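Local atomic coordinates of 4'-phospho-dehydrooxetanocin synthase (Bacillus megaterium, PDB entry 5UL3), a protein that catalyses the oxidative ring contraction of dAMP to an oxetane aldehyde in oxetanocin A biosynthesis, using cobalamin, an iron-sulfur cluster and S-adenosylmethionine. Residues Pro83-Met86 / Arg87-Pro90; Leu125-Ile128 / Glu129-Pro132; Ile378-Ile381 / Cys382-Leu385; Asn549-Tyr552 / Ser553-Val556; Lys625-Ser628 / Tyr629-His633. All blocks are in the same frame, centred on the assembly; numbering follows the deposited sequence.

Contact 1. Residues Pro83-Met86 / Arg87-Pro90; sequences PLLM and RWHP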
# COMPACT_ATOMS: atom_id res chain seq x y z
N PRO A 83 -16.80 2.42 -26.38
CA PRO A 83 -17.28 1.08 -26.05
C PRO A 83 -18.79 1.02 -25.88
O PRO A 83 -19.39 -0.04 -26.10
CB PRO A 83 -16.55 0.76 -24.73
CG PRO A 83 -16.41 2.12 -24.07
CD PRO A 83 -16.14 3.09 -25.24
N LEU A 84 -19.40 2.14 -25.48
CA LEU A 84 -20.85 2.17 -25.34
C LEU A 84 -21.51 2.09 -26.70
O LEU A 84 -22.45 1.32 -26.90
CB LEU A 84 -21.29 3.44 -24.60
CG LEU A 84 -22.79 3.53 -24.29
CD1 LEU A 84 -23.00 4.34 -23.01
CD2 LEU A 84 -23.60 4.20 -25.44
N LEU A 85 -21.03 2.89 -27.65
CA LEU A 85 -21.60 2.82 -29.00
C LEU A 85 -21.38 1.44 -29.60
O LEU A 85 -22.26 0.92 -30.30
CB LEU A 85 -20.98 3.90 -29.90
CG LEU A 85 -21.29 5.35 -29.50
CD1 LEU A 85 -20.52 6.33 -30.39
CD2 LEU A 85 -22.78 5.65 -29.52
N MET A 86 -20.22 0.83 -29.32
CA MET A 86 -19.93 -0.49 -29.87
C MET A 86 -20.87 -1.56 -29.30
O MET A 86 -21.28 -2.47 -30.02
CB MET A 86 -18.47 -0.86 -29.60
CG MET A 86 -18.02 -2.10 -30.34
SD MET A 86 -16.28 -2.42 -30.05
CE MET A 86 -15.55 -0.95 -30.77
N ARG A 87 -21.22 -1.46 -28.02
CA ARG A 87 -22.20 -2.39 -27.46
C ARG A 87 -23.57 -2.18 -28.09
O ARG A 87 -24.31 -3.15 -28.32
CB ARG A 87 -22.29 -2.22 -25.94
CG ARG A 87 -21.05 -2.67 -25.21
CD ARG A 87 -21.27 -2.68 -23.68
NE ARG A 87 -21.56 -1.36 -23.11
CZ ARG A 87 -20.64 -0.53 -22.63
NH1 ARG A 87 -19.35 -0.84 -22.66
NH2 ARG A 87 -21.03 0.63 -22.11
N TRP A 88 -23.93 -0.93 -28.37
CA TRP A 88 -25.23 -0.62 -28.96
C TRP A 88 -25.31 -1.08 -30.42
O TRP A 88 -26.34 -1.63 -30.85
CB TRP A 88 -25.50 0.88 -28.84
CG TRP A 88 -26.49 1.40 -29.84
CD1 TRP A 88 -27.85 1.21 -29.85
CD2 TRP A 88 -26.20 2.23 -30.97
NE1 TRP A 88 -28.41 1.85 -30.92
CE2 TRP A 88 -27.42 2.49 -31.63
CE3 TRP A 88 -25.02 2.77 -31.49
CZ2 TRP A 88 -27.49 3.27 -32.78
CZ3 TRP A 88 -25.09 3.54 -32.63
CH2 TRP A 88 -26.32 3.77 -33.27
N HIS A 89 -24.24 -0.91 -31.19
CA HIS A 89 -24.24 -1.23 -32.62
C HIS A 89 -22.82 -1.55 -33.04
O HIS A 89 -22.03 -0.64 -33.36
CB HIS A 89 -24.81 -0.06 -33.42
CG HIS A 89 -25.12 -0.37 -34.86
ND1 HIS A 89 -24.45 -1.33 -35.59
CD2 HIS A 89 -26.03 0.18 -35.70
CE1 HIS A 89 -24.94 -1.37 -36.82
NE2 HIS A 89 -25.90 -0.46 -36.91
N PRO A 90 -22.45 -2.83 -33.09
CA PRO A 90 -21.05 -3.18 -33.39
C PRO A 90 -20.58 -2.76 -34.78
O PRO A 90 -19.37 -2.78 -35.04
CB PRO A 90 -21.03 -4.71 -33.24
CG PRO A 90 -22.19 -5.01 -32.35
CD PRO A 90 -23.24 -3.99 -32.67

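Contact 2. Residues Leu125-Ile128 / Glu129-Pro132; sequences LCVI and ENFP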
# COMPACT_ATOMS: atom_id res chain seq x y z
N LEU A 125 -13.50 3.31 3.38
CA LEU A 125 -13.55 3.54 4.82
C LEU A 125 -12.17 3.93 5.35
O LEU A 125 -11.14 3.67 4.73
CB LEU A 125 -14.06 2.30 5.56
CG LEU A 125 -15.34 1.66 5.03
CD1 LEU A 125 -15.86 0.60 5.99
CD2 LEU A 125 -16.40 2.71 4.72
N CYS A 126 -12.18 4.58 6.52
CA CYS A 126 -10.94 5.02 7.16
C CYS A 126 -11.23 5.29 8.62
O CYS A 126 -12.22 5.96 8.94
CB CYS A 126 -10.39 6.29 6.50
SG CYS A 126 -8.73 6.80 7.15
N VAL A 127 -10.39 4.75 9.50
CA VAL A 127 -10.38 5.15 10.91
C VAL A 127 -9.39 6.31 10.98
O VAL A 127 -8.18 6.09 11.04
CB VAL A 127 -10.00 3.99 11.83
CG1 VAL A 127 -10.07 4.42 13.29
CG2 VAL A 127 -10.90 2.79 11.58
N ILE A 128 -9.89 7.54 10.92
CA ILE A 128 -9.00 8.68 10.73
C ILE A 128 -8.11 8.92 11.94
O ILE A 128 -7.07 9.58 11.82
CB ILE A 128 -9.76 9.96 10.38
CG1 ILE A 128 -10.94 10.18 11.33
CG2 ILE A 128 -10.22 9.93 8.92
CD1 ILE A 128 -11.76 11.41 10.98
N GLU A 129 -8.48 8.40 13.12
CA GLU A 129 -7.58 8.50 14.27
C GLU A 129 -6.24 7.84 13.98
O GLU A 129 -5.18 8.37 14.33
CB GLU A 129 -8.22 7.86 15.51
CG GLU A 129 -9.61 8.33 15.82
CD GLU A 129 -10.67 7.44 15.20
OE1 GLU A 129 -11.18 6.54 15.91
OE2 GLU A 129 -10.97 7.62 14.00
N ASN A 130 -6.27 6.67 13.33
CA ASN A 130 -5.06 5.89 13.11
C ASN A 130 -4.34 6.25 11.82
O ASN A 130 -3.15 5.94 11.68
CB ASN A 130 -5.40 4.40 13.11
CG ASN A 130 -6.04 3.95 14.41
OD1 ASN A 130 -5.84 4.58 15.45
ND2 ASN A 130 -6.80 2.87 14.35
N PHE A 131 -5.02 6.92 10.88
CA PHE A 131 -4.43 7.28 9.59
C PHE A 131 -4.88 8.69 9.25
O PHE A 131 -5.85 8.89 8.50
CB PHE A 131 -4.82 6.28 8.51
CG PHE A 131 -4.45 4.86 8.84
CD1 PHE A 131 -3.19 4.37 8.52
CD2 PHE A 131 -5.33 4.04 9.52
CE1 PHE A 131 -2.84 3.07 8.84
CE2 PHE A 131 -4.98 2.74 9.85
CZ PHE A 131 -3.73 2.26 9.51
N PRO A 132 -4.20 9.71 9.80
CA PRO A 132 -4.64 11.09 9.58
C PRO A 132 -4.21 11.69 8.25
O PRO A 132 -4.83 12.66 7.81
CB PRO A 132 -4.00 11.87 10.75
CG PRO A 132 -3.37 10.82 11.64
CD PRO A 132 -3.09 9.64 10.76

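Contact 3. Residues Ile378-Ile381 / Cys382-Leu385; sequences IIDI and CEGL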
# COMPACT_ATOMS: atom_id res chain seq x y z
N ILE A 378 11.42 -1.98 -17.06
CA ILE A 378 11.69 -0.96 -16.05
C ILE A 378 12.58 0.13 -16.64
O ILE A 378 12.35 1.33 -16.44
CB ILE A 378 12.31 -1.59 -14.79
CG1 ILE A 378 11.35 -2.62 -14.16
CG2 ILE A 378 12.71 -0.50 -13.77
CD1 ILE A 378 9.99 -2.07 -13.73
N ILE A 379 13.62 -0.27 -17.38
CA ILE A 379 14.52 0.71 -17.98
C ILE A 379 13.76 1.62 -18.94
O ILE A 379 13.98 2.84 -18.94
CB ILE A 379 15.71 -0.00 -18.67
CG1 ILE A 379 16.63 -0.58 -17.58
CG2 ILE A 379 16.45 0.97 -19.57
CD1 ILE A 379 17.67 -1.57 -18.10
N ASP A 380 12.81 1.07 -19.71
CA ASP A 380 11.99 1.89 -20.59
C ASP A 380 11.10 2.88 -19.82
O ASP A 380 10.93 4.03 -20.24
CB ASP A 380 11.11 1.00 -21.48
CG ASP A 380 11.93 0.22 -22.52
OD1 ASP A 380 13.16 0.41 -22.58
OD2 ASP A 380 11.34 -0.60 -23.26
N ILE A 381 10.50 2.44 -18.71
CA ILE A 381 9.75 3.38 -17.87
C ILE A 381 10.67 4.49 -17.36
O ILE A 381 10.33 5.69 -17.42
CB ILE A 381 9.06 2.63 -16.72
CG1 ILE A 381 7.96 1.71 -17.28
CG2 ILE A 381 8.46 3.63 -15.69
CD1 ILE A 381 7.48 0.65 -16.29
N CYS A 382 11.85 4.11 -16.88
CA CYS A 382 12.81 5.09 -16.37
C CYS A 382 13.23 6.06 -17.47
O CYS A 382 13.34 7.26 -17.22
CB CYS A 382 14.03 4.38 -15.79
SG CYS A 382 13.67 3.53 -14.24
N GLU A 383 13.47 5.55 -18.68
CA GLU A 383 13.82 6.43 -19.79
C GLU A 383 12.70 7.41 -20.08
O GLU A 383 12.96 8.58 -20.39
CB GLU A 383 14.16 5.61 -21.04
CG GLU A 383 15.53 4.95 -20.97
CD GLU A 383 15.94 4.26 -22.27
OE1 GLU A 383 15.07 3.71 -22.98
OE2 GLU A 383 17.15 4.26 -22.57
N GLY A 384 11.45 6.96 -19.97
CA GLY A 384 10.32 7.86 -20.14
C GLY A 384 10.27 8.94 -19.08
O GLY A 384 9.98 10.10 -19.38
N LEU A 385 10.53 8.57 -17.82
CA LEU A 385 10.55 9.56 -16.75
C LEU A 385 11.67 10.57 -16.96
O LEU A 385 11.52 11.76 -16.64
CB LEU A 385 10.71 8.86 -15.39
CG LEU A 385 9.48 8.08 -14.91
CD1 LEU A 385 9.77 7.36 -13.60
CD2 LEU A 385 8.31 9.04 -14.73

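Contact 4. Residues Asn549-Tyr552 / Ser553-Val556; sequences NTPY and SRMV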
# COMPACT_ATOMS: atom_id res chain seq x y z
N ASN A 549 -5.04 -17.82 5.87
CA ASN A 549 -4.76 -18.36 4.54
C ASN A 549 -3.27 -18.38 4.20
O ASN A 549 -2.91 -18.39 3.02
CB ASN A 549 -5.52 -17.60 3.45
CG ASN A 549 -7.02 -17.75 3.58
OD1 ASN A 549 -7.52 -18.83 3.91
ND2 ASN A 549 -7.75 -16.66 3.35
N THR A 550 -2.39 -18.41 5.22
CA THR A 550 -0.97 -18.45 4.96
C THR A 550 -0.42 -19.87 5.13
O THR A 550 -0.87 -20.62 5.99
CB THR A 550 -0.22 -17.54 5.94
OG1 THR A 550 -0.58 -17.89 7.29
CG2 THR A 550 -0.52 -16.07 5.64
N PRO A 551 0.60 -20.21 4.33
CA PRO A 551 1.37 -21.43 4.62
C PRO A 551 1.87 -21.48 6.05
O PRO A 551 1.90 -22.56 6.65
CB PRO A 551 2.53 -21.35 3.61
CG PRO A 551 1.97 -20.59 2.47
CD PRO A 551 1.08 -19.54 3.12
N TYR A 552 2.27 -20.34 6.62
CA TYR A 552 2.78 -20.36 7.98
C TYR A 552 1.71 -20.77 8.98
O TYR A 552 2.00 -21.50 9.94
CB TYR A 552 3.37 -18.99 8.36
CG TYR A 552 4.32 -19.04 9.55
CD1 TYR A 552 3.84 -18.94 10.85
CD2 TYR A 552 5.69 -19.19 9.36
CE1 TYR A 552 4.70 -18.98 11.95
CE2 TYR A 552 6.56 -19.25 10.45
CZ TYR A 552 6.06 -19.14 11.74
OH TYR A 552 6.89 -19.19 12.83
N SER A 553 0.46 -20.32 8.79
CA SER A 553 -0.60 -20.76 9.70
C SER A 553 -0.80 -22.26 9.60
O SER A 553 -0.99 -22.94 10.62
CB SER A 553 -1.92 -20.03 9.40
OG SER A 553 -2.46 -20.38 8.14
N ARG A 554 -0.70 -22.82 8.40
CA ARG A 554 -0.83 -24.27 8.27
C ARG A 554 0.38 -25.00 8.85
O ARG A 554 0.23 -26.11 9.39
CB ARG A 554 -1.05 -24.64 6.81
CG ARG A 554 -2.30 -23.98 6.24
CD ARG A 554 -2.72 -24.55 4.89
NE ARG A 554 -1.77 -24.24 3.83
CZ ARG A 554 -1.77 -23.12 3.12
NH1 ARG A 554 -2.67 -22.16 3.36
NH2 ARG A 554 -0.87 -22.94 2.16
N MET A 555 1.58 -24.41 8.77
CA MET A 555 2.74 -24.97 9.46
C MET A 555 2.52 -25.01 10.96
O MET A 555 2.90 -25.97 11.63
CB MET A 555 4.00 -24.17 9.13
CG MET A 555 4.42 -24.24 7.68
SD MET A 555 5.48 -22.86 7.16
CE MET A 555 6.84 -22.95 8.32
N VAL A 556 1.91 -23.95 11.50
CA VAL A 556 1.62 -23.92 12.93
C VAL A 556 0.57 -24.97 13.28
O VAL A 556 0.72 -25.71 14.26
CB VAL A 556 1.16 -22.51 13.34
CG1 VAL A 556 0.50 -22.54 14.73
CG2 VAL A 556 2.34 -21.57 13.32

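Contact 5. Residues Lys625-Ser628 / Tyr629-His633; sequences KLYS and YMETH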
# COMPACT_ATOMS: atom_id res chain seq x y z
N LYS A 625 18.96 17.35 16.59
CA LYS A 625 18.99 16.91 17.98
C LYS A 625 17.94 15.82 18.24
O LYS A 625 18.26 14.75 18.77
CB LYS A 625 18.78 18.13 18.90
CG LYS A 625 18.83 17.82 20.39
CD LYS A 625 20.15 17.21 20.80
CE LYS A 625 21.27 18.22 20.80
NZ LYS A 625 22.51 17.63 21.38
N LEU A 626 16.70 16.08 17.83
CA LEU A 626 15.63 15.10 17.99
C LEU A 626 15.93 13.81 17.23
O LEU A 626 15.60 12.72 17.68
CB LEU A 626 14.31 15.69 17.50
CG LEU A 626 13.78 16.88 18.31
CD1 LEU A 626 12.72 17.67 17.55
CD2 LEU A 626 13.22 16.37 19.64
N TYR A 627 16.54 13.93 16.05
CA TYR A 627 16.90 12.73 15.30
C TYR A 627 17.94 11.92 16.06
O TYR A 627 17.88 10.68 16.08
CB TYR A 627 17.41 13.11 13.91
CG TYR A 627 17.45 11.91 12.96
CD1 TYR A 627 16.31 11.50 12.29
CD2 TYR A 627 18.62 11.21 12.76
CE1 TYR A 627 16.33 10.42 11.42
CE2 TYR A 627 18.67 10.11 11.90
CZ TYR A 627 17.52 9.73 11.24
OH TYR A 627 17.55 8.64 10.39
N SER A 628 18.89 12.60 16.73
CA SER A 628 19.91 11.88 17.47
C SER A 628 19.29 11.09 18.62
O SER A 628 19.75 9.99 18.93
CB SER A 628 21.00 12.83 17.97
OG SER A 628 20.65 13.39 19.23
N TYR A 629 18.24 11.63 19.25
CA TYR A 629 17.50 10.85 20.24
C TYR A 629 16.93 9.58 19.60
O TYR A 629 17.01 8.49 20.17
CB TYR A 629 16.34 11.64 20.82
CG TYR A 629 16.65 12.97 21.45
CD1 TYR A 629 17.87 13.22 22.07
CD2 TYR A 629 15.70 13.97 21.42
CE1 TYR A 629 18.11 14.49 22.67
CE2 TYR A 629 15.93 15.20 21.99
CZ TYR A 629 17.13 15.45 22.62
OH TYR A 629 17.30 16.71 23.18
N MET A 630 16.31 9.73 18.43
CA MET A 630 15.72 8.57 17.76
C MET A 630 16.78 7.54 17.39
O MET A 630 16.54 6.34 17.52
CB MET A 630 14.93 9.04 16.53
CG MET A 630 13.58 9.63 16.91
SD MET A 630 12.67 10.27 15.50
CE MET A 630 13.53 11.77 15.26
N GLU A 631 17.95 7.98 16.92
CA GLU A 631 19.03 7.04 16.63
C GLU A 631 19.47 6.30 17.88
O GLU A 631 19.73 5.10 17.85
CB GLU A 631 20.24 7.76 16.04
CG GLU A 631 20.02 8.44 14.70
CD GLU A 631 21.28 9.17 14.25
OE1 GLU A 631 21.84 9.94 15.06
OE2 GLU A 631 21.72 8.95 13.10
N THR A 632 19.60 7.03 18.99
CA THR A 632 20.05 6.41 20.23
C THR A 632 19.02 5.41 20.73
O THR A 632 19.38 4.31 21.18
CB THR A 632 20.33 7.50 21.26
OG1 THR A 632 21.38 8.33 20.75
CG2 THR A 632 20.77 6.90 22.58
N HIS A 633 17.74 5.78 20.67
CA HIS A 633 16.66 4.87 21.06
C HIS A 633 16.71 3.57 20.27
O HIS A 633 16.58 2.48 20.84
CB HIS A 633 15.32 5.55 20.87
CG HIS A 633 14.15 4.63 20.95
ND1 HIS A 633 13.33 4.36 19.86
CD2 HIS A 633 13.64 3.92 21.98
CE1 HIS A 633 12.38 3.52 20.23
NE2 HIS A 633 12.54 3.24 21.51

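Contact 1. Residues Pro83-Met86 / Arg87-Pro90
Arg-87 lays its guanidinium flat against the start of the helix. One face of the group rests on Pro-83 O, 3.4 Å from its plane, and on CA of Leu-84. NH1 lies 3.8 Å from Pro-83 CB, and NH2 is at the same distance from Leu-84 CB. The bend at chi3 (-62°) turns the group back along the first turn. NH1 finds its hydrogen-bond partner outside this stretch, at Glu-150 O. The Leu-84 side chain crosses that of Arg-87 at about a right angle.

Trp-88 and Leu-85 meet at a slant. CE3 of Trp-88 lies 4.1 Å from Leu-85 CD2. The same ring edge passes Leu-85 O near the ring plane. Phe-105 and His-114 also pack edge-to-face with the indole.

Three backbone bonds hold the turns: Arg-87 N to Pro-83 O, Trp-88 N to Leu-84 O, and His-89 N to Leu-85 O at 2.8 Å. His-89 then leaves helical geometry. This is a short alpha-helix, 83-88, with Leu-84, Leu-85 and Trp-88 packed on the neighbouring helix 109-115 and an arginine folded back over its first turn.

Contact 2. Residues Leu125-Ile128 / Glu129-Pro132
Val-127 lies against the carboxylate of Glu-129. Its CG1 methyl is 3.4 Å from Glu-129 OE2 and 3.5 Å from Glu-129 OE1. The two side chains meet at a slant. Chi2 of Glu-129 (93°) bends the chain, which brings the acid back over the valine instead of out along the loop. OE2 also comes within 3.7 Å of Ile-128 CG1. These are contacts of carboxylate oxygens with methyl and methylene groups. On the Asn-130 side, ND2 lies 3.8 Å from the same CG1 of Val-127.

The turn itself is gripped by one carbonyl. Val-127 O accepts from Asn-130 N at 3.0 Å and from Phe-131 N at 3.3 Å. The two donors arrive differently. Phe-131 N lies in the carbonyl plane, while Asn-130 N stands 46° out of it. Both bonds are bent, with N-H...O angles of 137°.

Phe-131 turns the edge of its ring to Val-127 O, with CD2 the nearest ring atom. Its CB lies 4.2 Å from Cys-126 SG. Cys-126 in turn packs on Met-160 and Gln-161. The Phe-131 side chain touches the bound cobalamin. The stretch holds a type I-like beta turn, 127-130, in the loop between strand 119-124 and helix 138-149. It brings Phe-131 to the cobalamin pocket of the Rossmann-fold B12-binding domain.

Contact 3. Residues Ile378-Ile381 / Cys382-Leu385
This is a local contact between successive turns of one alpha-helix, 374-386, in the radical SAM domain. Its side chains are largely buried. Four backbone bonds tie the turns. Cys-382 N gives to Ile-378 O at 2.9 Å with an N-H...O angle of 167°. Glu-383 N, Gly-384 N and Leu-385 N repeat the step to Ile-379 O, Asp-380 O and Ile-381 O.

Cys-382 keeps its thiol close to the preceding turn. Chi1 of -71° sets SG beside the backbone N and on the side of Ile-378. There SG lies 3.4 Å from Ile-378 O and 4.2 Å from the CG2 methyl of Ile-378. The Ile-381 CG2 methyl approaches Leu-385 CD1 more loosely, at 4.5 Å.

The helix joins strands 357-360 and 393-398 in a beta-alpha-beta unit of the partial TIM barrel. Neighbouring helices flank it. Ile-378 packs on Met-419 and Cys-423 and Cys-382 on Ala-426, all in helix 410-426. Ile-381 and Leu-385 instead meet helix 335-351, through Val-335, Thr-338 and Leu-342.

The partly exposed side carries two acids. Asp-380 OD1 and Glu-383 OE1 stand 3.8 Å apart, and their carboxylate planes are turned by only 13°. The like charges would probably repel one another. Asp-380 OD1 accepts a hydrogen bond from Gln-376 NE2, one turn earlier, which should ease that repulsion. The aliphatic part of Glu-383 lies along the backbone, with CG 3.3 Å from Ile-379 O.

Contact 4. Residues Asn549-Tyr552 / Ser553-Val556
Met-555 runs back along the helix toward Tyr-552. Its CB lies 3.4 Å from Tyr-552 O. CG comes to 3.2 Å from Pro-551 O, and SD passes that same oxygen and the CA of Tyr-552. The chain bends at chi3 (56°), and this carries the CE methyl to 4.1 Å from Tyr-552 CD2. SD sits 5.1 Å from the centre of the ring, 46° off its normal, so the Met-aromatic contact is oblique. The two side chains cross at about a right angle.

Val-556 reaches another part of the ring, with CG2 3.8 Å from Tyr-552 CE1. The phenol oxygen of Tyr-552 is fixed from outside by Asp-477 OD2 and Leu-479 N.

At the start of the helix, Thr-550 OG1 accepts from Ser-553 N at 3.0 Å and is also hydrogen-bonded to Leu-547 O. Thr-550 O takes the Ser-553 hydroxyl on a lone pair at 2.7 Å, and it receives Arg-554 N as well. Chi1 of Ser-553 (67°) turns OG back to that carbonyl. The Arg-554 guanidinium lies with one face over Thr-550 O and Pro-551 CA, while Asn-549 O is at its edge.

The Thr-550 side chain packs on Pro-322, a cobalamin-binding residue, next in sequence to the cluster ligand Cys-321. The stretch is thus a threonine N-cap with proline at the first helical position, starting helix 551-563 beside the cofactor site.

Contact 5. Residues Lys625-Ser628 / Tyr629-His633
Helix 620-648 is one of the long helices in the C-terminal part of the chain, and this contact spans two of its turns. Tyr-629 folds its ring back over the preceding turn. Lys-625 O stands over the centre of one ring face, 3.5 Å from the plane. The lysine chain, bent at chi2 and chi3, runs past the phenol end on the same side of the ring, with CG 3.4 Å from Tyr-629 OH. Along the ring, Leu-626 CD2 packs 3.8 Å from Tyr-629 CE2. The hydroxyl itself is bonded to Asp-707 OD2 of helix 683-709.

Lys-625 O also accepts two bonds. Tyr-629 N lies in its carbonyl plane, and the Ser-628 hydroxyl sits on a lone pair at 2.8 Å. The serine oxygen sits between its own backbone N and carbonyl carbon (chi1 87°), from where it can reach back one turn. One turn later Ser-628 O is doubly held too. Thr-632 N and Thr-632 OG1 reach it from opposite faces of its plane, each at 3.0 Å.

On the other side of the helix, Tyr-627 lies across both Met-630 and Glu-631 at about right angles. Its CD1 is 4.1 Å from Met-630 CE. Its CE2 edge meets Glu-631 OE2 at 3.5 Å, with ring and carboxylate planes 54° apart.

Leu-626 and Met-630 pack on helix 588-617, whereas Tyr-629 and Thr-632 pack on helix 683-709. Such division of side chains between two neighbours is characteristic of a helix in a bundle, here the C-terminal helix bundle.

The five contacts are local and follow one another along the chain without overlap. Contact 1 lies on the short helix 83-88, contact 2 in a loop of the B12-binding domain, contact 3 on a helix of the radical SAM barrel, contact 4 at the start of helix 551-563 and contact 5 in the C-terminal bundle. None touches another. Contacts 1 and 5 lie on opposite sides of the chain's centre, with centres about 63 Å apart. Contacts 2 and 5 are the closest pair, about 28 Å between centres. Contact 2 touches cobalamin and contact 4 packs beside the cofactor site, their centres about 30 Å apart. Cofactor surroundings thus draw on distant parts of the sequence.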